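Local coordinates for uncharacterized protein (Enterococcus faecalis, PDB 4OBI) that is of unknown function but binds a zinc ion through a NusG domain II-like beta fold, probably as part of a membrane-anchored protein, at residues Gly72-Lys76 with Pro77-Pro81; Val15-Asp19 with Asn20-Lys24. All coordinates share one frame; numbering follows the deposited sequence.

Interaction 1: Gly72-Lys76 with Pro77-Pro81; sequences GWISK and PGETP
The carboxylate of E79 reaches back to the backbone of S75 and K76, and a single oxygen, OE2, takes both bonds. S75 N lies 2.8 Å from E79 OE2 with a nearly straight N-H...O angle of 168°; it meets the oxygen on the syn side, tilted 35° out of the carboxylate plane. K76 N approaches E79 OE2 at 2.9 Å and uses the anti lone pair, so two successive amides grip one oxygen, which should restrict the rotation of the carboxylate. The other oxygen, E79 OE1, comes to 3.9 Å from I74 CG2, where the two side chains run past each other in opposite directions. A type I beta turn from K76 to E79 positions the glutamate: E79 N bonds to K76 O at 3.2 Å, the donor standing above the carbonyl plane. From there CG leaves anti to the carbonyl carbon of E79 (chi1 -63°) and the chain continues extended, which carries the carboxylate across the mouth of the turn. The whole loop links helix 67-71 to strand 82-84. I74 anchors it by backbone hydrogen bonding to I56 of strand 55-61 and by side-chain packing on V93 of strand 89-95.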
ATOM      1  N   GLY A  72      -6.366   5.128  -5.378  1.00 23.19           N
ATOM      2  CA  GLY A  72      -5.984   4.217  -6.446  1.00 24.90           C
ATOM      3  C   GLY A  72      -4.486   3.963  -6.524  1.00 22.83           C
ATOM      4  O   GLY A  72      -3.781   4.072  -5.526  1.00 22.16           O
ATOM      5  N   TRP A  73      -4.012   3.663  -7.734  1.00 24.06           N
ATOM      6  CA  TRP A  73      -2.665   3.143  -7.949  1.00 23.49           C
ATOM      7  C   TRP A  73      -1.577   4.201  -7.825  1.00 22.81           C
ATOM      8  O   TRP A  73      -1.775   5.347  -8.212  1.00 24.17           O
ATOM      9  CB  TRP A  73      -2.545   2.547  -9.355  1.00 25.28           C
ATOM     10  CG  TRP A  73      -3.493   1.433  -9.697  1.00 26.10           C
ATOM     11  CD1 TRP A  73      -4.634   1.533 -10.433  1.00 29.72           C
ATOM     12  CD2 TRP A  73      -3.353   0.046  -9.361  1.00 26.18           C
ATOM     13  NE1 TRP A  73      -5.222   0.293 -10.575  1.00 30.01           N
ATOM     14  CE2 TRP A  73      -4.452  -0.636  -9.927  1.00 27.88           C
ATOM     15  CE3 TRP A  73      -2.407  -0.684  -8.629  1.00 25.13           C
ATOM     16  CZ2 TRP A  73      -4.634  -2.016  -9.783  1.00 28.36           C
ATOM     17  CZ3 TRP A  73      -2.584  -2.055  -8.488  1.00 25.98           C
ATOM     18  CH2 TRP A  73      -3.694  -2.706  -9.060  1.00 28.17           C
ATOM     19  N   ILE A  74      -0.420   3.801  -7.302  1.00 22.29           N
ATOM     20  CA  ILE A  74       0.807   4.594  -7.433  1.00 21.84           C
ATOM     21  C   ILE A  74       1.917   3.661  -7.899  1.00 21.95           C
ATOM     22  O   ILE A  74       1.816   2.440  -7.760  1.00 21.52           O
ATOM     23  CB  ILE A  74       1.254   5.317  -6.133  1.00 21.16           C
ATOM     24  CG1 ILE A  74       1.622   4.335  -5.008  1.00 21.04           C
ATOM     25  CG2 ILE A  74       0.189   6.304  -5.658  1.00 20.85           C
ATOM     26  CD1 ILE A  74       2.172   5.035  -3.780  1.00 20.73           C
ATOM     27  N   SER A  75       2.977   4.250  -8.438  1.00 21.94           N
ATOM     28  CA  SER A  75       4.095   3.477  -8.963  1.00 22.09           C
ATOM     29  C   SER A  75       5.452   4.183  -8.935  1.00 22.58           C
ATOM     30  O   SER A  75       6.465   3.531  -9.158  1.00 24.08           O
ATOM     31  CB  SER A  75       3.776   3.051 -10.403  1.00 23.11           C
ATOM     32  OG  SER A  75       3.742   4.170 -11.286  1.00 23.57           O
ATOM     33  N   LYS A  76       5.480   5.495  -8.677  1.00 22.23           N
ATOM     34  CA  LYS A  76       6.711   6.290  -8.782  1.00 22.86           C
ATOM     35  C   LYS A  76       7.092   6.885  -7.433  1.00 22.21           C
ATOM     36  O   LYS A  76       6.208   7.206  -6.638  1.00 20.80           O
ATOM     37  CB  LYS A  76       6.548   7.426  -9.796  1.00 23.65           C
ATOM     38  CG  LYS A  76       6.100   6.987 -11.184  1.00 24.67           C
ATOM     39  CD  LYS A  76       7.103   6.069 -11.846  1.00 25.42           C
ATOM     40  CE  LYS A  76       6.626   5.674 -13.230  1.00 26.76           C
ATOM     41  NZ  LYS A  76       7.628   4.841 -13.940  1.00 28.26           N
ATOM     42  N   PRO A  77       8.407   7.040  -7.176  1.00 24.00           N
ATOM     43  CA  PRO A  77       8.856   7.527  -5.863  1.00 24.09           C
ATOM     44  C   PRO A  77       8.322   8.892  -5.437  1.00 24.48           C
ATOM     45  O   PRO A  77       8.056   9.106  -4.250  1.00 25.59           O
ATOM     46  CB  PRO A  77      10.376   7.569  -5.991  1.00 25.88           C
ATOM     47  CG  PRO A  77      10.700   6.594  -7.062  1.00 27.64           C
ATOM     48  CD  PRO A  77       9.539   6.601  -8.016  1.00 26.63           C
ATOM     49  N   GLY A  78       8.159   9.805  -6.378  1.00 25.40           N
ATOM     50  CA  GLY A  78       7.717  11.160  -6.042  1.00 26.11           C
ATOM     51  C   GLY A  78       6.244  11.302  -5.697  1.00 24.61           C
ATOM     52  O   GLY A  78       5.818  12.362  -5.225  1.00 24.55           O
ATOM     53  N   GLU A  79       5.446  10.265  -5.952  1.00 23.40           N
ATOM     54  CA  GLU A  79       3.995  10.379  -5.789  1.00 23.08           C
ATOM     55  C   GLU A  79       3.627  10.500  -4.324  1.00 22.12           C
ATOM     56  O   GLU A  79       4.245   9.868  -3.476  1.00 22.26           O
ATOM     57  CB  GLU A  79       3.279   9.174  -6.380  1.00 22.34           C
ATOM     58  CG  GLU A  79       3.491   9.052  -7.872  1.00 24.41           C
ATOM     59  CD  GLU A  79       2.529   8.095  -8.531  1.00 24.94           C
ATOM     60  OE1 GLU A  79       1.346   8.468  -8.690  1.00 25.30           O
ATOM     61  OE2 GLU A  79       2.975   6.996  -8.937  1.00 24.32           O
ATOM     62  N   THR A  80       2.618  11.318  -4.042  1.00 23.60           N
ATOM     63  CA  THR A  80       2.060  11.417  -2.690  1.00 24.27           C
ATOM     64  C   THR A  80       1.761  10.007  -2.180  1.00 23.53           C
ATOM     65  O   THR A  80       1.113   9.226  -2.882  1.00 22.88           O
ATOM     66  CB  THR A  80       0.765  12.256  -2.674  1.00 26.08           C
ATOM     67  OG1 THR A  80       1.015  13.547  -3.247  1.00 30.10           O
ATOM     68  CG2 THR A  80       0.262  12.441  -1.248  1.00 27.61           C
ATOM     69  N   PRO A  81       2.256   9.661  -0.976  1.00 22.99           N
ATOM     70  CA  PRO A  81       2.016   8.317  -0.425  1.00 22.26           C
ATOM     71  C   PRO A  81       0.533   7.993  -0.306  1.00 20.98           C
ATOM     72  O   PRO A  81      -0.266   8.905  -0.094  1.00 21.91           O
ATOM     73  CB  PRO A  81       2.638   8.396   0.974  1.00 23.53           C
ATOM     74  CG  PRO A  81       3.671   9.457   0.864  1.00 25.24           C
ATOM     75  CD  PRO A  81       3.136  10.463  -0.106  1.00 25.48           C
TER

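Interaction 2: Val15-Asp19 with Asn20-Lys24; sequences VLKVD and NKVIK
I23 and L16 meet on the buried side of the hairpin: L16 CD2 stands 3.7 Å from I23 CD1, and that same I23 methyl lies 3.9 Å from V18 CG2. The I23 side chain gets there because CG1 sits between the backbone N and the carbonyl carbon (chi1 64°), which swings the ethyl arm across both strand 12-18 residues. Its backbone is placed by a classic beta bulge, in which I23 and K24 both face L16. L16 holds the bulge through both its backbone N and its O: L16 N to K24 O at 3.0 Å (N-H...O 171°), and I23 N to L16 O at 2.9 Å. Beyond it, V18 and K21 form a hydrogen-bonded antiparallel pair closed by a type I' turn through D19 and N20, both with positive phi.

The face bearing K17 and V22 is the more open to solvent, although V15 CG1 and V22 CG1 close to 3.5 Å there. K17 is bent at chi3 (71°), and a single water, accepting from K17 NZ at 3.0 Å and from N20 ND2 at 2.8 Å, bridges the two residues. K17 NZ has a second partner in a tetraethylene glycol molecule, probably from the crystallisation liquor.

L16 and V18 are buried by I23, by Y37 and Y39 of strand 34-40, and by L89 and I91 of strand 89-95. The chemistry thus gives their face an apolar centre, with the lysines K21 and K24 also on it but their ends turned away, while the K17 and N20 side is polar and hydrated.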
ATOM      1  N   VAL A  15       6.816   0.530   0.206  1.00 19.49           N
ATOM      2  CA  VAL A  15       7.012   0.318   1.631  1.00 19.07           C
ATOM      3  C   VAL A  15       5.683   0.520   2.357  1.00 17.85           C
ATOM      4  O   VAL A  15       5.091   1.603   2.312  1.00 16.69           O
ATOM      5  CB  VAL A  15       8.057   1.322   2.176  1.00 19.97           C
ATOM      6  CG1 VAL A  15       8.270   1.143   3.675  1.00 20.91           C
ATOM      7  CG2 VAL A  15       9.361   1.191   1.392  1.00 22.31           C
ATOM      8  N   LEU A  16       5.229  -0.528   3.036  1.00 17.67           N
ATOM      9  CA  LEU A  16       3.991  -0.509   3.797  1.00 17.38           C
ATOM     10  C   LEU A  16       4.311  -0.360   5.275  1.00 17.74           C
ATOM     11  O   LEU A  16       5.014  -1.189   5.847  1.00 19.60           O
ATOM     12  CB  LEU A  16       3.212  -1.806   3.560  1.00 17.74           C
ATOM     13  CG  LEU A  16       1.971  -2.056   4.424  1.00 18.08           C
ATOM     14  CD1 LEU A  16       0.932  -0.976   4.191  1.00 17.99           C
ATOM     15  CD2 LEU A  16       1.395  -3.430   4.130  1.00 19.23           C
ATOM     16  N   LYS A  17       3.790   0.706   5.878  1.00 17.36           N
ATOM     17  CA  LYS A  17       4.041   1.027   7.267  1.00 19.59           C
ATOM     18  C   LYS A  17       2.699   1.155   7.964  1.00 19.09           C
ATOM     19  O   LYS A  17       1.785   1.800   7.433  1.00 18.53           O
ATOM     20  CB  LYS A  17       4.798   2.351   7.362  1.00 21.82           C
ATOM     21  CG  LYS A  17       5.077   2.815   8.779  1.00 24.16           C
ATOM     22  CD  LYS A  17       6.056   3.979   8.806  1.00 26.47           C
ATOM     23  CE  LYS A  17       5.433   5.263   8.289  1.00 29.32           C
ATOM     24  NZ  LYS A  17       6.400   6.401   8.332  1.00 32.71           N
ATOM     25  N   VAL A  18       2.574   0.513   9.124  1.00 19.47           N
ATOM     26  CA  VAL A  18       1.370   0.627   9.948  1.00 21.17           C
ATOM     27  C   VAL A  18       1.793   0.844  11.393  1.00 21.48           C
ATOM     28  O   VAL A  18       2.680   0.149  11.895  1.00 22.19           O
ATOM     29  CB  VAL A  18       0.488  -0.640   9.894  1.00 23.28           C
ATOM     30  CG1 VAL A  18      -0.820  -0.416  10.655  1.00 26.53           C
ATOM     31  CG2 VAL A  18       0.214  -1.039   8.460  1.00 23.94           C
ATOM     32  N   ASP A  19       1.158   1.807  12.055  1.00 22.71           N
ATOM     33  CA  ASP A  19       1.486   2.144  13.431  1.00 25.47           C
ATOM     34  C   ASP A  19       2.991   2.313  13.599  1.00 24.53           C
ATOM     35  O   ASP A  19       3.580   1.836  14.580  1.00 24.48           O
ATOM     36  CB  ASP A  19       0.954   1.076  14.396  1.00 29.41           C
ATOM     37  CG  ASP A  19      -0.566   0.975  14.385  1.00 35.01           C
ATOM     38  OD1 ASP A  19      -1.234   2.013  14.187  1.00 36.80           O
ATOM     39  OD2 ASP A  19      -1.091  -0.142  14.590  1.00 40.80           O
ATOM     40  N   ASN A  20       3.602   2.975  12.611  1.00 23.63           N
ATOM     41  CA  ASN A  20       5.010   3.371  12.649  1.00 25.05           C
ATOM     42  C   ASN A  20       5.994   2.214  12.538  1.00 26.02           C
ATOM     43  O   ASN A  20       7.176   2.374  12.838  1.00 28.53           O
ATOM     44  CB  ASN A  20       5.303   4.196  13.902  1.00 26.22           C
ATOM     45  CG  ASN A  20       4.426   5.418  14.000  1.00 26.87           C
ATOM     46  OD1 ASN A  20       3.489   5.474  14.814  1.00 27.56           O
ATOM     47  ND2 ASN A  20       4.707   6.406  13.159  1.00 26.15           N
ATOM     48  N   LYS A  21       5.495   1.058  12.107  1.00 24.63           N
ATOM     49  CA  LYS A  21       6.329  -0.105  11.857  0.50 25.32           C
ATOM     50  C   LYS A  21       6.234  -0.462  10.382  1.00 23.35           C
ATOM     51  O   LYS A  21       5.133  -0.576   9.826  1.00 21.29           O
ATOM     52  CB  LYS A  21       5.872  -1.282  12.715  0.50 26.91           C
ATOM     53  CG  LYS A  21       5.925  -0.993  14.203  0.50 29.86           C
ATOM     54  CD  LYS A  21       5.706  -2.249  15.026  0.50 32.33           C
ATOM     55  CE  LYS A  21       6.968  -3.091  15.107  0.50 34.51           C
ATOM     56  NZ  LYS A  21       6.954  -3.990  16.296  0.50 37.03           N
ATOM     57  N   VAL A  22       7.386  -0.615   9.741  1.00 24.13           N
ATOM     58  CA  VAL A  22       7.414  -1.062   8.360  1.00 23.85           C
ATOM     59  C   VAL A  22       7.218  -2.569   8.379  1.00 25.65           C
ATOM     60  O   VAL A  22       8.067  -3.300   8.889  1.00 27.56           O
ATOM     61  CB  VAL A  22       8.732  -0.689   7.655  1.00 24.74           C
ATOM     62  CG1 VAL A  22       8.745  -1.249   6.248  1.00 24.51           C
ATOM     63  CG2 VAL A  22       8.911   0.826   7.640  1.00 24.12           C
ATOM     64  N   ILE A  23       6.086  -3.027   7.847  1.00 25.63           N
ATOM     65  CA  ILE A  23       5.710  -4.439   7.955  1.00 27.35           C
ATOM     66  C   ILE A  23       5.999  -5.243   6.688  1.00 26.41           C
ATOM     67  O   ILE A  23       6.182  -6.452   6.766  1.00 27.08           O
ATOM     68  CB  ILE A  23       4.233  -4.627   8.377  1.00 28.04           C
ATOM     69  CG1 ILE A  23       3.269  -4.091   7.331  1.00 27.93           C
ATOM     70  CG2 ILE A  23       3.963  -3.954   9.728  1.00 28.91           C
ATOM     71  CD1 ILE A  23       1.827  -4.463   7.614  1.00 29.06           C
ATOM     72  N   LYS A  24       6.068  -4.575   5.537  1.00 25.48           N
ATOM     73  CA  LYS A  24       6.276  -5.249   4.257  1.00 26.99           C
ATOM     74  C   LYS A  24       6.949  -4.299   3.252  1.00 23.71           C
ATOM     75  O   LYS A  24       6.641  -3.114   3.214  1.00 21.12           O
ATOM     76  CB  LYS A  24       4.918  -5.709   3.704  1.00 31.26           C
ATOM     77  CG  LYS A  24       4.962  -6.904   2.771  1.00 38.84           C
ATOM     78  CD  LYS A  24       5.153  -8.209   3.524  1.00 44.68           C
ATOM     79  CE  LYS A  24       4.827  -9.408   2.645  1.00 52.42           C
ATOM     80  NZ  LYS A  24       5.582  -9.405   1.359  1.00 58.06           N
TER
HETATM   81  O   HOH W   1       6.810   6.437  11.343  1.00 33.34           O

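Along the chain interaction 2 comes first, as the hairpin of strands 12-18 and 21-28, and interaction 1 follows in the loop between helix 67-71 and strand 82-84. Their centres are 16 Å apart and their nearest atoms about 7 Å apart, without touching. Strand 89-95 connects them: it pairs with strand 12-18 in the four-stranded sheet, and its residues also receive side chains from the loop. Both also contact the three-stranded sheet, interaction 2 at strand 34-40 and interaction 1 at strand 55-61. The zinc ion, bound by C63, D68 and C84, lies about 11 Å from the V18 side chain and about 13 Å from that of T80; neither interaction contributes a ligand to it, and both lie in the surrounding beta fold.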